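Local coordinates for protein ceramide very long chain fatty acid hydroxylase SCS7 (Saccharomyces cerevisiae, PDB 4ZR1) that hydroxylates the very long chain fatty acid of ceramides at C-2 in the endoplasmic reticulum membrane, using oxygen and cytochrome b5 electrons at a probable dimetal centre, at residues W111-N125 and Y212-V226. Numbering follows the deposited sequence.
With TRD (tridecane), chain K.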
loop_
_atom_site.group_PDB
_atom_site.type_symbol
_atom_site.label_atom_id
_atom_site.label_comp_id
_atom_site.label_asym_id
_atom_site.label_seq_id
_atom_site.Cartn_x
_atom_site.Cartn_y
_atom_site.Cartn_z
ATOM N N TRP A 111 -2.678 4.152 -17.026
ATOM C CA TRP A 111 -3.218 2.804 -17.214
ATOM C C TRP A 111 -4.613 2.702 -17.820
ATOM O O TRP A 111 -4.926 1.703 -18.466
ATOM C CB TRP A 111 -3.177 2.066 -15.880
ATOM C CG TRP A 111 -1.763 1.953 -15.367
ATOM C CD1 TRP A 111 -1.286 2.396 -14.167
ATOM C CD2 TRP A 111 -0.638 1.394 -16.061
ATOM N NE1 TRP A 111 0.057 2.127 -14.062
ATOM C CE2 TRP A 111 0.480 1.518 -15.211
ATOM C CE3 TRP A 111 -0.470 0.794 -17.314
ATOM C CZ2 TRP A 111 1.743 1.067 -15.569
ATOM C CZ3 TRP A 111 0.781 0.346 -17.670
ATOM C CH2 TRP A 111 1.876 0.484 -16.800
ATOM N N LEU A 112 -5.447 3.716 -17.630
ATOM C CA LEU A 112 -6.754 3.717 -18.277
ATOM C C LEU A 112 -6.677 3.640 -19.818
ATOM O O LEU A 112 -7.558 3.065 -20.439
ATOM C CB LEU A 112 -7.556 4.947 -17.859
ATOM C CG LEU A 112 -8.145 4.947 -16.448
ATOM C CD1 LEU A 112 -9.096 6.136 -16.282
ATOM C CD2 LEU A 112 -8.865 3.653 -16.155
ATOM N N PRO A 113 -5.633 4.212 -20.449
ATOM C CA PRO A 113 -5.580 3.917 -21.886
ATOM C C PRO A 113 -5.288 2.452 -22.190
ATOM O O PRO A 113 -5.734 1.952 -23.215
ATOM C CB PRO A 113 -4.440 4.811 -22.388
ATOM C CG PRO A 113 -4.425 5.948 -21.435
ATOM C CD PRO A 113 -4.744 5.333 -20.097
ATOM N N VAL A 114 -4.544 1.772 -21.325
ATOM C CA VAL A 114 -4.292 0.357 -21.545
ATOM C C VAL A 114 -5.593 -0.434 -21.327
ATOM O O VAL A 114 -5.894 -1.347 -22.088
ATOM C CB VAL A 114 -3.153 -0.170 -20.633
ATOM C CG1 VAL A 114 -2.979 -1.664 -20.807
ATOM C CG2 VAL A 114 -1.842 0.539 -20.974
ATOM N N VAL A 115 -6.373 -0.055 -20.314
ATOM C CA VAL A 115 -7.670 -0.678 -20.057
ATOM C C VAL A 115 -8.595 -0.578 -21.265
ATOM O O VAL A 115 -9.180 -1.568 -21.705
ATOM C CB VAL A 115 -8.382 -0.044 -18.841
ATOM C CG1 VAL A 115 -9.814 -0.515 -18.774
ATOM C CG2 VAL A 115 -7.660 -0.392 -17.560
ATOM N N VAL A 116 -8.708 0.630 -21.800
ATOM C CA VAL A 116 -9.582 0.902 -22.929
ATOM C C VAL A 116 -9.125 0.203 -24.217
ATOM O O VAL A 116 -9.957 -0.240 -25.011
ATOM C CB VAL A 116 -9.693 2.417 -23.167
ATOM C CG1 VAL A 116 -10.445 2.710 -24.457
ATOM C CG2 VAL A 116 -10.378 3.091 -21.973
ATOM N N TYR A 117 -7.815 0.085 -24.422
ATOM C CA TYR A 117 -7.317 -0.587 -25.618
ATOM C C TYR A 117 -7.629 -2.078 -25.583
ATOM O O TYR A 117 -8.151 -2.625 -26.554
ATOM C CB TYR A 117 -5.816 -0.394 -25.791
ATOM C CG TYR A 117 -5.223 -1.304 -26.854
ATOM C CD1 TYR A 117 -5.212 -0.931 -28.192
ATOM C CD2 TYR A 117 -4.690 -2.547 -26.516
ATOM C CE1 TYR A 117 -4.687 -1.769 -29.161
ATOM C CE2 TYR A 117 -4.167 -3.386 -27.473
ATOM C CZ TYR A 117 -4.164 -2.997 -28.795
ATOM O OH TYR A 117 -3.631 -3.846 -29.748
ATOM N N HIS A 118 -7.293 -2.741 -24.479
ATOM C CA HIS A 118 -7.535 -4.177 -24.367
ATOM C C HIS A 118 -9.025 -4.512 -24.403
ATOM O O HIS A 118 -9.423 -5.526 -24.970
ATOM C CB HIS A 118 -6.911 -4.734 -23.093
ATOM C CG HIS A 118 -5.422 -4.874 -23.160
ATOM N ND1 HIS A 118 -4.567 -3.807 -22.996
ATOM C CD2 HIS A 118 -4.636 -5.960 -23.362
ATOM C CE1 HIS A 118 -3.318 -4.228 -23.101
ATOM N NE2 HIS A 118 -3.332 -5.531 -23.317
ATOM N N MET A 119 -9.851 -3.661 -23.808
ATOM C CA MET A 119 -11.282 -3.915 -23.817
ATOM C C MET A 119 -11.863 -3.644 -25.197
ATOM O O MET A 119 -12.721 -4.388 -25.671
ATOM C CB MET A 119 -12.007 -3.072 -22.762
ATOM C CG MET A 119 -13.484 -3.440 -22.592
ATOM S SD MET A 119 -13.774 -5.222 -22.372
ATOM C CE MET A 119 -15.500 -5.241 -21.930
ATOM N N GLY A 120 -11.402 -2.575 -25.837
ATOM C CA GLY A 120 -11.857 -2.237 -27.175
ATOM C C GLY A 120 -11.569 -3.335 -28.189
ATOM O O GLY A 120 -12.396 -3.599 -29.058
ATOM N N VAL A 121 -10.400 -3.968 -28.073
ATOM C CA VAL A 121 -10.020 -5.094 -28.918
ATOM C C VAL A 121 -10.991 -6.252 -28.740
ATOM O O VAL A 121 -11.477 -6.831 -29.714
ATOM C CB VAL A 121 -8.594 -5.604 -28.599
ATOM C CG1 VAL A 121 -8.332 -6.933 -29.302
ATOM C CG2 VAL A 121 -7.542 -4.567 -28.973
ATOM N N ALA A 122 -11.261 -6.591 -27.486
ATOM C CA ALA A 122 -12.187 -7.663 -27.167
ATOM C C ALA A 122 -13.591 -7.407 -27.740
ATOM O O ALA A 122 -14.249 -8.331 -28.219
ATOM C CB ALA A 122 -12.252 -7.858 -25.663
ATOM N N LEU A 123 -14.037 -6.155 -27.709
ATOM C CA LEU A 123 -15.382 -5.808 -28.170
ATOM C C LEU A 123 -15.529 -5.813 -29.698
ATOM O O LEU A 123 -16.618 -5.575 -30.207
ATOM C CB LEU A 123 -15.792 -4.434 -27.628
ATOM C CG LEU A 123 -16.070 -4.349 -26.126
ATOM C CD1 LEU A 123 -16.153 -2.898 -25.680
ATOM C CD2 LEU A 123 -17.353 -5.078 -25.770
ATOM N N LYS A 124 -14.454 -6.089 -30.427
ATOM C CA LYS A 124 -14.513 -6.134 -31.892
ATOM C C LYS A 124 -14.283 -7.576 -32.381
ATOM O O LYS A 124 -14.444 -7.890 -33.553
ATOM C CB LYS A 124 -13.471 -5.167 -32.478
ATOM C CG LYS A 124 -13.058 -5.262 -33.982
ATOM C CD LYS A 124 -14.157 -5.493 -35.033
ATOM C CE LYS A 124 -13.575 -5.498 -36.438
ATOM N NZ LYS A 124 -12.401 -6.429 -36.496
ATOM N N ASN A 125 -13.952 -8.482 -31.473
ATOM C CA ASN A 125 -13.597 -9.827 -31.898
ATOM C C ASN A 125 -14.334 -10.900 -31.128
ATOM O O ASN A 125 -14.025 -12.093 -31.229
ATOM C CB ASN A 125 -12.096 -10.017 -31.759
ATOM C CG ASN A 125 -11.318 -9.031 -32.599
ATOM O OD1 ASN A 125 -11.158 -9.231 -33.801
ATOM N ND2 ASN A 125 -10.847 -7.949 -31.978
ATOM N N TYR A 212 -9.006 -13.333 -26.934
ATOM C CA TYR A 212 -9.833 -12.138 -26.726
ATOM C C TYR A 212 -10.554 -12.167 -25.392
ATOM O O TYR A 212 -11.059 -11.139 -24.934
ATOM C CB TYR A 212 -10.834 -11.968 -27.863
ATOM C CG TYR A 212 -10.157 -11.726 -29.183
ATOM C CD1 TYR A 212 -9.460 -10.549 -29.412
ATOM C CD2 TYR A 212 -10.195 -12.675 -30.195
ATOM C CE1 TYR A 212 -8.828 -10.315 -30.615
ATOM C CE2 TYR A 212 -9.563 -12.446 -31.405
ATOM C CZ TYR A 212 -8.885 -11.263 -31.606
ATOM O OH TYR A 212 -8.253 -11.024 -32.797
ATOM N N TRP A 213 -10.591 -13.338 -24.766
ATOM C CA TRP A 213 -11.064 -13.444 -23.391
ATOM C C TRP A 213 -10.048 -12.791 -22.461
ATOM O O TRP A 213 -10.398 -12.238 -21.416
ATOM C CB TRP A 213 -11.261 -14.903 -22.970
ATOM C CG TRP A 213 -12.378 -15.673 -23.636
ATOM C CD1 TRP A 213 -12.936 -15.445 -24.864
ATOM C CD2 TRP A 213 -13.059 -16.813 -23.094
ATOM N NE1 TRP A 213 -13.929 -16.369 -25.114
ATOM C CE2 TRP A 213 -14.019 -17.223 -24.043
ATOM C CE3 TRP A 213 -12.952 -17.525 -21.892
ATOM C CZ2 TRP A 213 -14.867 -18.312 -23.829
ATOM C CZ3 TRP A 213 -13.797 -18.609 -21.678
ATOM C CH2 TRP A 213 -14.743 -18.988 -22.641
ATOM N N ALA A 214 -8.773 -12.894 -22.837
ATOM C CA ALA A 214 -7.693 -12.337 -22.039
ATOM C C ALA A 214 -7.713 -10.824 -22.143
ATOM O O ALA A 214 -7.507 -10.137 -21.152
ATOM C CB ALA A 214 -6.358 -12.888 -22.480
ATOM N N TYR A 215 -7.978 -10.309 -23.341
ATOM C CA TYR A 215 -8.111 -8.873 -23.533
ATOM C C TYR A 215 -9.156 -8.291 -22.600
ATOM O O TYR A 215 -8.883 -7.326 -21.882
ATOM C CB TYR A 215 -8.460 -8.549 -24.983
ATOM C CG TYR A 215 -7.252 -8.553 -25.881
ATOM C CD1 TYR A 215 -6.444 -7.429 -25.995
ATOM C CD2 TYR A 215 -6.904 -9.688 -26.599
ATOM C CE1 TYR A 215 -5.334 -7.432 -26.797
ATOM C CE2 TYR A 215 -5.793 -9.699 -27.410
ATOM C CZ TYR A 215 -5.014 -8.569 -27.503
ATOM O OH TYR A 215 -3.908 -8.586 -28.315
ATOM N N ALA A 216 -10.341 -8.891 -22.600
ATOM C CA ALA A 216 -11.448 -8.418 -21.768
ATOM C C ALA A 216 -11.171 -8.650 -20.287
ATOM O O ALA A 216 -11.446 -7.787 -19.453
ATOM C CB ALA A 216 -12.742 -9.105 -22.172
ATOM N N GLY A 217 -10.633 -9.824 -19.964
ATOM C CA GLY A 217 -10.326 -10.174 -18.587
ATOM C C GLY A 217 -9.220 -9.313 -18.001
ATOM O O GLY A 217 -9.344 -8.807 -16.886
ATOM N N PHE A 218 -8.129 -9.149 -18.747
ATOM C CA PHE A 218 -7.033 -8.309 -18.294
ATOM C C PHE A 218 -7.469 -6.851 -18.173
ATOM O O PHE A 218 -7.054 -6.155 -17.244
ATOM C CB PHE A 218 -5.827 -8.403 -19.236
ATOM C CG PHE A 218 -4.695 -7.506 -18.844
ATOM C CD1 PHE A 218 -3.901 -7.815 -17.742
ATOM C CD2 PHE A 218 -4.430 -6.346 -19.558
ATOM C CE1 PHE A 218 -2.850 -6.981 -17.360
ATOM C CE2 PHE A 218 -3.374 -5.509 -19.185
ATOM C CZ PHE A 218 -2.591 -5.828 -18.080
ATOM N N ALA A 219 -8.295 -6.385 -19.109
ATOM C CA ALA A 219 -8.737 -5.000 -19.059
ATOM C C ALA A 219 -9.437 -4.744 -17.727
ATOM O O ALA A 219 -9.222 -3.713 -17.092
ATOM C CB ALA A 219 -9.654 -4.675 -20.232
ATOM N N GLY A 220 -10.256 -5.704 -17.301
ATOM C CA GLY A 220 -10.991 -5.603 -16.053
ATOM C C GLY A 220 -10.109 -5.620 -14.810
ATOM O O GLY A 220 -10.261 -4.784 -13.920
ATOM N N GLY A 221 -9.197 -6.584 -14.743
ATOM C CA GLY A 221 -8.242 -6.652 -13.658
ATOM C C GLY A 221 -7.427 -5.371 -13.548
ATOM O O GLY A 221 -7.164 -4.878 -12.442
ATOM N N LEU A 222 -7.041 -4.817 -14.697
ATOM C CA LEU A 222 -6.254 -3.594 -14.709
ATOM C C LEU A 222 -7.094 -2.408 -14.224
ATOM O O LEU A 222 -6.606 -1.584 -13.434
ATOM C CB LEU A 222 -5.693 -3.326 -16.106
ATOM C CG LEU A 222 -4.773 -2.112 -16.209
ATOM C CD1 LEU A 222 -3.607 -2.270 -15.275
ATOM C CD2 LEU A 222 -4.295 -1.949 -17.627
ATOM N N PHE A 223 -8.349 -2.337 -14.677
ATOM C CA PHE A 223 -9.275 -1.273 -14.260
ATOM C C PHE A 223 -9.516 -1.327 -12.754
ATOM O O PHE A 223 -9.611 -0.300 -12.084
ATOM C CB PHE A 223 -10.607 -1.392 -15.007
ATOM C CG PHE A 223 -11.651 -0.400 -14.564
ATOM C CD1 PHE A 223 -11.607 0.918 -14.995
ATOM C CD2 PHE A 223 -12.680 -0.785 -13.725
ATOM C CE1 PHE A 223 -12.563 1.827 -14.589
ATOM C CE2 PHE A 223 -13.640 0.115 -13.326
ATOM C CZ PHE A 223 -13.584 1.425 -13.760
ATOM N N GLY A 224 -9.609 -2.544 -12.235
ATOM C CA GLY A 224 -9.775 -2.758 -10.817
ATOM C C GLY A 224 -8.579 -2.255 -10.048
ATOM O O GLY A 224 -8.744 -1.672 -8.979
ATOM N N TYR A 225 -7.378 -2.465 -10.590
ATOM C CA TYR A 225 -6.171 -1.944 -9.953
ATOM C C TYR A 225 -6.221 -0.420 -9.845
ATOM O O TYR A 225 -5.915 0.148 -8.791
ATOM C CB TYR A 225 -4.898 -2.349 -10.704
ATOM C CG TYR A 225 -3.799 -1.364 -10.409
ATOM C CD1 TYR A 225 -3.175 -1.351 -9.163
ATOM C CD2 TYR A 225 -3.422 -0.399 -11.348
ATOM C CE1 TYR A 225 -2.189 -0.417 -8.867
ATOM C CE2 TYR A 225 -2.441 0.540 -11.055
ATOM C CZ TYR A 225 -1.831 0.525 -9.811
ATOM O OH TYR A 225 -0.869 1.450 -9.506
ATOM N N VAL A 226 -6.586 0.236 -10.947
ATOM C CA VAL A 226 -6.681 1.696 -10.980
ATOM C C VAL A 226 -7.711 2.225 -9.989
ATOM O O VAL A 226 -7.482 3.242 -9.328
ATOM C CB VAL A 226 -7.035 2.201 -12.380
ATOM C CG1 VAL A 226 -7.185 3.717 -12.363
ATOM C CG2 VAL A 226 -5.952 1.755 -13.374
HETATM C C1 TRD K . -0.277 -5.605 -8.663
HETATM C C2 TRD K . -0.540 -6.529 -9.847
HETATM C C3 TRD K . -1.768 -6.045 -10.605
HETATM C C4 TRD K . -2.332 -7.113 -11.525
HETATM C C5 TRD K . -3.451 -6.532 -12.375
HETATM C C6 TRD K . -3.857 -7.528 -13.441
HETATM C C7 TRD K . -5.138 -8.243 -13.049
HETATM C C8 TRD K . -5.279 -9.584 -13.759
HETATM C C9 TRD K . -6.751 -9.945 -13.918
HETATM C C10 TRD K . -6.969 -11.349 -14.454
HETATM C C11 TRD K . -8.448 -11.612 -14.680
HETATM C C12 TRD K . -8.665 -12.992 -15.285
HETATM C C13 TRD K . -10.123 -13.260 -15.642
#
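V115 meets A219 and H118 meets Y215 where helix segments 111-125 (mostly in TM1) and 212-226 (TM4) pack antiparallel, their axes 7.5 Å apart at closest and 148° between directions. This is an antiparallel transmembrane helix pair of a sterol desaturase family hydroxylase, with a knob-into-hole contact and no hydrogen bond across it; TM4 also lines a tridecane pocket. Small residues bring the backbones close: A219 CB lies 3.5 Å from V115 O, and A122 CB is 3.7 Å from A216 CB. Y215 is a knob in the hole formed by Y117, H118, V121 and A122, with V121 CG1 over its ring centre. The H118 imidazole takes the edge of F218 on one face, planes at 61°; its ND1 donates back to V114 O (2.9 Å), which holds the ring's rotation. F218 lies against this tridecane and a second one, and G221, lacking a CB, lets TRD C7 come within 3.5 Å of its CA. At the end probably facing the lumen, an alanine in place of Y212 would probably leave N125 CB without the ring it packs on. That CB sits 3.3 Å from the Y212 centroid, and chi1 -60° swings the N125 amide so that ND2 donates to V121 O.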